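Neurotoxin (Clostridium botulinum, PDB 3N7L) probably binds gangliosides on nerve cells through its receptor-binding domain, the part of the toxin that recognises neurons. Local coordinates at residues M259-N264 with L332-Q337; I266-R271 with L397-K402. All coordinates share one frame; numbering follows the deposited sequence.

Contact 1: residues M259-N264 with L332-Q337; sequences MSKKGN and LGALDQ
Lys261, near the end of strand 257-262, and Asn264, in the turn that follows, reach Ala334, Gly333 and Leu335 from the β-hairpin of strands 257-262 and 265-270, part of the β-trefoil domain, which meets the end of strand 329-335. The backbone angles of Gly263 (65°/-138°), followed by the nearly helical Asn264, fit a type II' turn. In Lys261, CG is anti to the backbone N and the chain is extended to CE; Lys261 CD and CE each come 4.0 Å from Ala334 CB. A bend at the last torsion (chi4 -70°) brings NZ round to its own turn, where Lys261 NZ donates a hydrogen bond to Gly263 O at 2.9 Å. The lysine thus presents methylene groups to the neighbouring strand while its charged end bonds to its own turn. Tyr314 packs on both Lys261 and Ala334, and Ile266 adds a further contact to the Ala334 methyl.

The Asn264 side chain meets Leu335 at about a right angle, with Asn264 OD1 4.0 Å from Leu335 CD2. Its backbone carbonyl makes the direct polar link: Ala334 N donates to Asn264 O at 2.8 Å, and Gly333 CA adds a CH···O contact to Asn264 O at 3.2 Å. Gly333, having no side chain, lets this oxygen come close to its CA. One water completes the join by donating to two acceptors, reaching Asn264 OD1 at 2.9 Å and Ala334 O at 2.7 Å.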
loop_
_atom_site.group_PDB
_atom_site.type_symbol
_atom_site.label_atom_id
_atom_site.label_comp_id
_atom_site.label_asym_id
_atom_site.label_seq_id
_atom_site.Cartn_x
_atom_site.Cartn_y
_atom_site.Cartn_z
ATOM N N MET A 259 -14.328 4.658 -14.182
ATOM C CA MET A 259 -15.004 5.910 -14.485
ATOM C C MET A 259 -15.300 6.169 -15.954
ATOM O O MET A 259 -14.423 6.053 -16.810
ATOM C CB MET A 259 -14.184 7.081 -13.952
ATOM C CG MET A 259 -14.683 7.654 -12.652
ATOM S SD MET A 259 -13.651 9.024 -12.087
ATOM C CE MET A 259 -13.591 10.045 -13.525
ATOM N N SER A 260 -16.546 6.537 -16.231
ATOM C CA SER A 260 -16.967 6.872 -17.576
ATOM C C SER A 260 -17.776 8.166 -17.488
ATOM O O SER A 260 -17.908 8.756 -16.411
ATOM C CB SER A 260 -17.821 5.757 -18.174
ATOM O OG SER A 260 -18.073 6.019 -19.545
ATOM N N LYS A 261 -18.326 8.597 -18.612
ATOM C CA LYS A 261 -19.100 9.826 -18.651
ATOM C C LYS A 261 -20.294 9.699 -19.590
ATOM O O LYS A 261 -20.217 9.037 -20.627
ATOM C CB LYS A 261 -18.189 10.977 -19.108
ATOM C CG LYS A 261 -18.864 12.315 -19.380
ATOM C CD LYS A 261 -17.814 13.343 -19.836
ATOM C CE LYS A 261 -18.395 14.731 -20.117
ATOM N NZ LYS A 261 -19.262 14.782 -21.335
ATOM N N LYS A 262 -21.404 10.317 -19.203
ATOM C CA LYS A 262 -22.607 10.339 -20.019
ATOM C C LYS A 262 -23.232 11.701 -19.781
ATOM O O LYS A 262 -23.669 12.004 -18.675
ATOM C CB LYS A 262 -23.584 9.235 -19.622
ATOM C CG LYS A 262 -24.794 9.198 -20.545
ATOM C CD LYS A 262 -25.556 7.896 -20.453
ATOM C CE LYS A 262 -26.672 7.862 -21.487
ATOM N NZ LYS A 262 -27.403 6.569 -21.433
ATOM N N GLY A 263 -23.270 12.531 -20.816
ATOM C CA GLY A 263 -23.810 13.863 -20.632
ATOM C C GLY A 263 -22.882 14.581 -19.660
ATOM O O GLY A 263 -21.657 14.453 -19.756
ATOM N N ASN A 264 -23.450 15.317 -18.713
ATOM C CA ASN A 264 -22.645 16.039 -17.729
ATOM C C ASN A 264 -22.185 15.138 -16.596
ATOM O O ASN A 264 -21.297 15.507 -15.825
ATOM C CB ASN A 264 -23.449 17.181 -17.105
ATOM C CG ASN A 264 -23.794 18.262 -18.093
ATOM O OD1 ASN A 264 -22.912 18.841 -18.725
ATOM N ND2 ASN A 264 -25.083 18.546 -18.236
ATOM N N LEU A 332 -22.021 14.487 -8.721
ATOM C CA LEU A 332 -20.753 15.038 -9.154
ATOM C C LEU A 332 -20.570 14.636 -10.620
ATOM O O LEU A 332 -20.718 13.461 -10.966
ATOM C CB LEU A 332 -19.611 14.460 -8.321
ATOM C CG LEU A 332 -18.267 15.124 -8.610
ATOM C CD1 LEU A 332 -18.305 16.554 -8.071
ATOM C CD2 LEU A 332 -17.142 14.331 -7.961
ATOM N N GLY A 333 -20.257 15.608 -11.473
ATOM C CA GLY A 333 -20.076 15.322 -12.888
ATOM C C GLY A 333 -18.789 15.871 -13.467
ATOM O O GLY A 333 -17.904 16.293 -12.731
ATOM N N ALA A 334 -18.679 15.853 -14.793
ATOM C CA ALA A 334 -17.485 16.351 -15.475
ATOM C C ALA A 334 -17.885 17.595 -16.263
ATOM O O ALA A 334 -18.624 17.511 -17.243
ATOM C CB ALA A 334 -16.925 15.278 -16.409
ATOM N N LEU A 335 -17.381 18.748 -15.838
ATOM C CA LEU A 335 -17.745 20.009 -16.470
ATOM C C LEU A 335 -16.582 20.809 -17.037
ATOM O O LEU A 335 -15.508 20.870 -16.439
ATOM C CB LEU A 335 -18.488 20.875 -15.451
ATOM C CG LEU A 335 -19.564 20.151 -14.638
ATOM C CD1 LEU A 335 -19.982 21.005 -13.449
ATOM C CD2 LEU A 335 -20.739 19.833 -15.538
ATOM N N ASP A 336 -16.803 21.425 -18.195
ATOM C CA ASP A 336 -15.782 22.267 -18.815
ATOM C C ASP A 336 -16.103 23.647 -18.238
ATOM O O ASP A 336 -16.892 24.402 -18.802
ATOM C CB ASP A 336 -15.935 22.253 -20.342
ATOM C CG ASP A 336 -14.748 22.887 -21.055
ATOM O OD1 ASP A 336 -14.532 22.574 -22.249
ATOM O OD2 ASP A 336 -14.034 23.697 -20.426
ATOM N N GLN A 337 -15.496 23.954 -17.096
ATOM C CA GLN A 337 -15.771 25.200 -16.385
ATOM C C GLN A 337 -14.537 26.005 -15.972
ATOM O O GLN A 337 -13.459 25.452 -15.757
ATOM C CB GLN A 337 -16.579 24.862 -15.128
ATOM C CG GLN A 337 -15.839 23.870 -14.228
ATOM C CD GLN A 337 -16.685 23.316 -13.089
ATOM O OE1 GLN A 337 -16.264 22.392 -12.377
ATOM N NE2 GLN A 337 -17.869 23.876 -12.905
HETATM O O HOH W 1 -20.086 18.388 -19.327
#

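Contact 2: residues I266-R271 with L397-K402; sequences IVFNTR and LIPVIK
Phe268 N donates to Leu397 O at 2.9 Å with an N-H···O angle of 157°, the one direct backbone hydrogen bond between 266-271 and 397-402. The return bond of an antiparallel pair is replaced by a water, which donates to Phe268 O and accepts from Leu397 N, each at 2.9 Å. The strand directions make an angle of 138°, well short of antiparallel, consistent with two strands that meet briefly and then diverge.

In Phe268, chi1 (-67°) sets CG anti to the carbonyl carbon, and an edge of the ring meets the second strand: Leu397 O lies beside that edge, near the ring plane and 3.5 Å from Phe268 CD1, while Ile398 C and Pro399 N also lie at the edge, in plane. Pro399 CD comes obliquely to Phe268 CE1 at 3.4 Å. At the stem of the side chain, Leu397 CD2 packs on Phe268 CB at 3.9 Å.

Pro399 also faces Ile266, the two side chains crossing at about a right angle with Ile266 CB 3.8 Å from Pro399 CG. Pro399 CD lies 3.2 Å from Ile266 O, and Ile398 CG2 touches the same oxygen, so this carbonyl meets carbon atoms of both residues.

Farther out, Met259 of the partner hairpin strand packs on Phe268, and Ile379 touches both Phe268 and Leu397. Backbone bonds between Ser260 and Val267 and between Tyr258 and Asn269 fix the first strand, while those between Gly380 and Ile398 and from Leu332 N to Pro399 O fix the second within its sheet. A buried seam between a two-stranded hairpin and the strands beside it is consistent with the β-trefoil fold of the C-terminal receptor-binding region.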
loop_
_atom_site.group_PDB
_atom_site.type_symbol
_atom_site.label_atom_id
_atom_site.label_comp_id
_atom_site.label_asym_id
_atom_site.label_seq_id
_atom_site.Cartn_x
_atom_site.Cartn_y
_atom_site.Cartn_z
ATOM N N ILE A 266 -20.714 11.808 -14.352
ATOM C CA ILE A 266 -19.664 10.807 -14.234
ATOM C C ILE A 266 -20.458 9.567 -13.836
ATOM O O ILE A 266 -21.250 9.619 -12.895
ATOM C CB ILE A 266 -18.680 11.102 -13.070
ATOM C CG1 ILE A 266 -17.758 12.274 -13.415
ATOM C CG2 ILE A 266 -17.869 9.843 -12.756
ATOM C CD1 ILE A 266 -16.859 12.013 -14.610
ATOM N N VAL A 267 -20.277 8.467 -14.554
ATOM C CA VAL A 267 -20.983 7.237 -14.215
ATOM C C VAL A 267 -19.954 6.121 -14.114
ATOM O O VAL A 267 -18.910 6.161 -14.776
ATOM C CB VAL A 267 -22.051 6.852 -15.275
ATOM C CG1 VAL A 267 -23.075 7.966 -15.423
ATOM C CG2 VAL A 267 -21.384 6.551 -16.603
ATOM N N PHE A 268 -20.232 5.134 -13.272
ATOM C CA PHE A 268 -19.310 4.025 -13.095
ATOM C C PHE A 268 -19.804 2.783 -13.809
ATOM O O PHE A 268 -20.962 2.390 -13.660
ATOM C CB PHE A 268 -19.115 3.722 -11.610
ATOM C CG PHE A 268 -18.403 4.813 -10.862
ATOM C CD1 PHE A 268 -19.118 5.821 -10.221
ATOM C CD2 PHE A 268 -17.015 4.827 -10.792
ATOM C CE1 PHE A 268 -18.456 6.826 -9.513
ATOM C CE2 PHE A 268 -16.340 5.826 -10.086
ATOM C CZ PHE A 268 -17.065 6.827 -9.445
ATOM N N ASN A 269 -18.921 2.180 -14.596
ATOM C CA ASN A 269 -19.253 0.974 -15.341
ATOM C C ASN A 269 -18.437 -0.212 -14.836
ATOM O O ASN A 269 -17.363 -0.034 -14.252
ATOM C CB ASN A 269 -18.987 1.180 -16.835
ATOM C CG ASN A 269 -19.856 2.273 -17.436
ATOM O OD1 ASN A 269 -20.940 2.571 -16.935
ATOM N ND2 ASN A 269 -19.388 2.861 -18.525
ATOM N N THR A 270 -18.951 -1.418 -15.061
ATOM C CA THR A 270 -18.264 -2.631 -14.633
ATOM C C THR A 270 -17.027 -2.856 -15.506
ATOM O O THR A 270 -17.127 -2.869 -16.733
ATOM C CB THR A 270 -19.199 -3.851 -14.740
ATOM O OG1 THR A 270 -20.347 -3.626 -13.914
ATOM C CG2 THR A 270 -18.492 -5.124 -14.274
ATOM N N ARG A 271 -15.862 -3.024 -14.884
ATOM C CA ARG A 271 -14.648 -3.232 -15.666
ATOM C C ARG A 271 -14.640 -4.620 -16.310
ATOM O O ARG A 271 -15.313 -5.546 -15.842
ATOM C CB ARG A 271 -13.381 -2.995 -14.812
ATOM C CG ARG A 271 -13.130 -3.975 -13.693
ATOM C CD ARG A 271 -11.839 -3.632 -12.931
ATOM N NE ARG A 271 -11.958 -2.415 -12.128
ATOM C CZ ARG A 271 -11.379 -1.250 -12.412
ATOM N NH1 ARG A 271 -10.620 -1.112 -13.492
ATOM N NH2 ARG A 271 -11.560 -0.210 -11.607
ATOM N N LEU A 397 -24.807 4.461 -11.452
ATOM C CA LEU A 397 -23.973 4.400 -10.261
ATOM C C LEU A 397 -23.126 5.653 -10.438
ATOM O O LEU A 397 -22.365 5.768 -11.406
ATOM C CB LEU A 397 -23.099 3.147 -10.277
ATOM C CG LEU A 397 -22.140 2.948 -9.099
ATOM C CD1 LEU A 397 -22.920 2.942 -7.776
ATOM C CD2 LEU A 397 -21.383 1.642 -9.288
ATOM N N ILE A 398 -23.267 6.595 -9.512
ATOM C CA ILE A 398 -22.565 7.859 -9.636
ATOM C C ILE A 398 -21.896 8.371 -8.374
ATOM O O ILE A 398 -22.240 7.971 -7.263
ATOM C CB ILE A 398 -23.540 8.978 -10.048
ATOM C CG1 ILE A 398 -24.599 9.151 -8.946
ATOM C CG2 ILE A 398 -24.218 8.642 -11.378
ATOM C CD1 ILE A 398 -25.328 10.480 -8.986
ATOM N N PRO A 399 -20.915 9.267 -8.542
ATOM C CA PRO A 399 -20.229 9.845 -7.389
ATOM C C PRO A 399 -21.266 10.885 -6.941
ATOM O O PRO A 399 -21.848 11.576 -7.779
ATOM C CB PRO A 399 -18.976 10.465 -8.008
ATOM C CG PRO A 399 -19.431 10.853 -9.369
ATOM C CD PRO A 399 -20.300 9.707 -9.808
ATOM N N VAL A 400 -21.516 10.975 -5.641
ATOM C CA VAL A 400 -22.525 11.888 -5.122
ATOM C C VAL A 400 -22.066 12.523 -3.815
ATOM O O VAL A 400 -21.362 11.904 -3.025
ATOM C CB VAL A 400 -23.862 11.119 -4.881
ATOM C CG1 VAL A 400 -23.656 10.051 -3.815
ATOM C CG2 VAL A 400 -24.972 12.072 -4.479
ATOM N N ILE A 401 -22.459 13.771 -3.596
ATOM C CA ILE A 401 -22.085 14.472 -2.378
ATOM C C ILE A 401 -23.288 14.592 -1.438
ATOM O O ILE A 401 -24.380 14.944 -1.867
ATOM C CB ILE A 401 -21.558 15.889 -2.696
ATOM C CG1 ILE A 401 -20.327 15.794 -3.605
ATOM C CG2 ILE A 401 -21.189 16.618 -1.407
ATOM C CD1 ILE A 401 -19.812 17.127 -4.077
ATOM N N LYS A 402 -23.087 14.261 -0.165
ATOM C CA LYS A 402 -24.143 14.389 0.839
ATOM C C LYS A 402 -23.790 15.713 1.509
ATOM O O LYS A 402 -22.767 15.824 2.185
ATOM C CB LYS A 402 -24.085 13.240 1.850
ATOM C CG LYS A 402 -25.120 13.342 2.966
ATOM C CD LYS A 402 -26.545 13.283 2.420
ATOM C CE LYS A 402 -27.576 13.524 3.520
ATOM N NZ LYS A 402 -27.474 12.512 4.601
HETATM O O HOH W 2 -23.635 3.398 -13.896
#

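From the N terminus, the chain enters the hairpin through strand 257-262, turns, and leaves along strand 265-270. Contact 1 closes a loop of 67 intervening residues when strand 329-335 arrives; contact 2, which starts on the second hairpin strand inside that loop, closes after 125 intervening residues at strand 394-402. The loops therefore cross. Their centres lie about 10 Å apart, joined by two probable hydrogen bonds: Ser260 N to Val267 O at 2.8 Å within the hairpin, and Leu332 N to Pro399 O at 3.1 Å between neighbouring strands of the larger sheet. Contact 1 ties the first hairpin strand and the turn to 329-335, contact 2 the second strand to its neighbour 394-402.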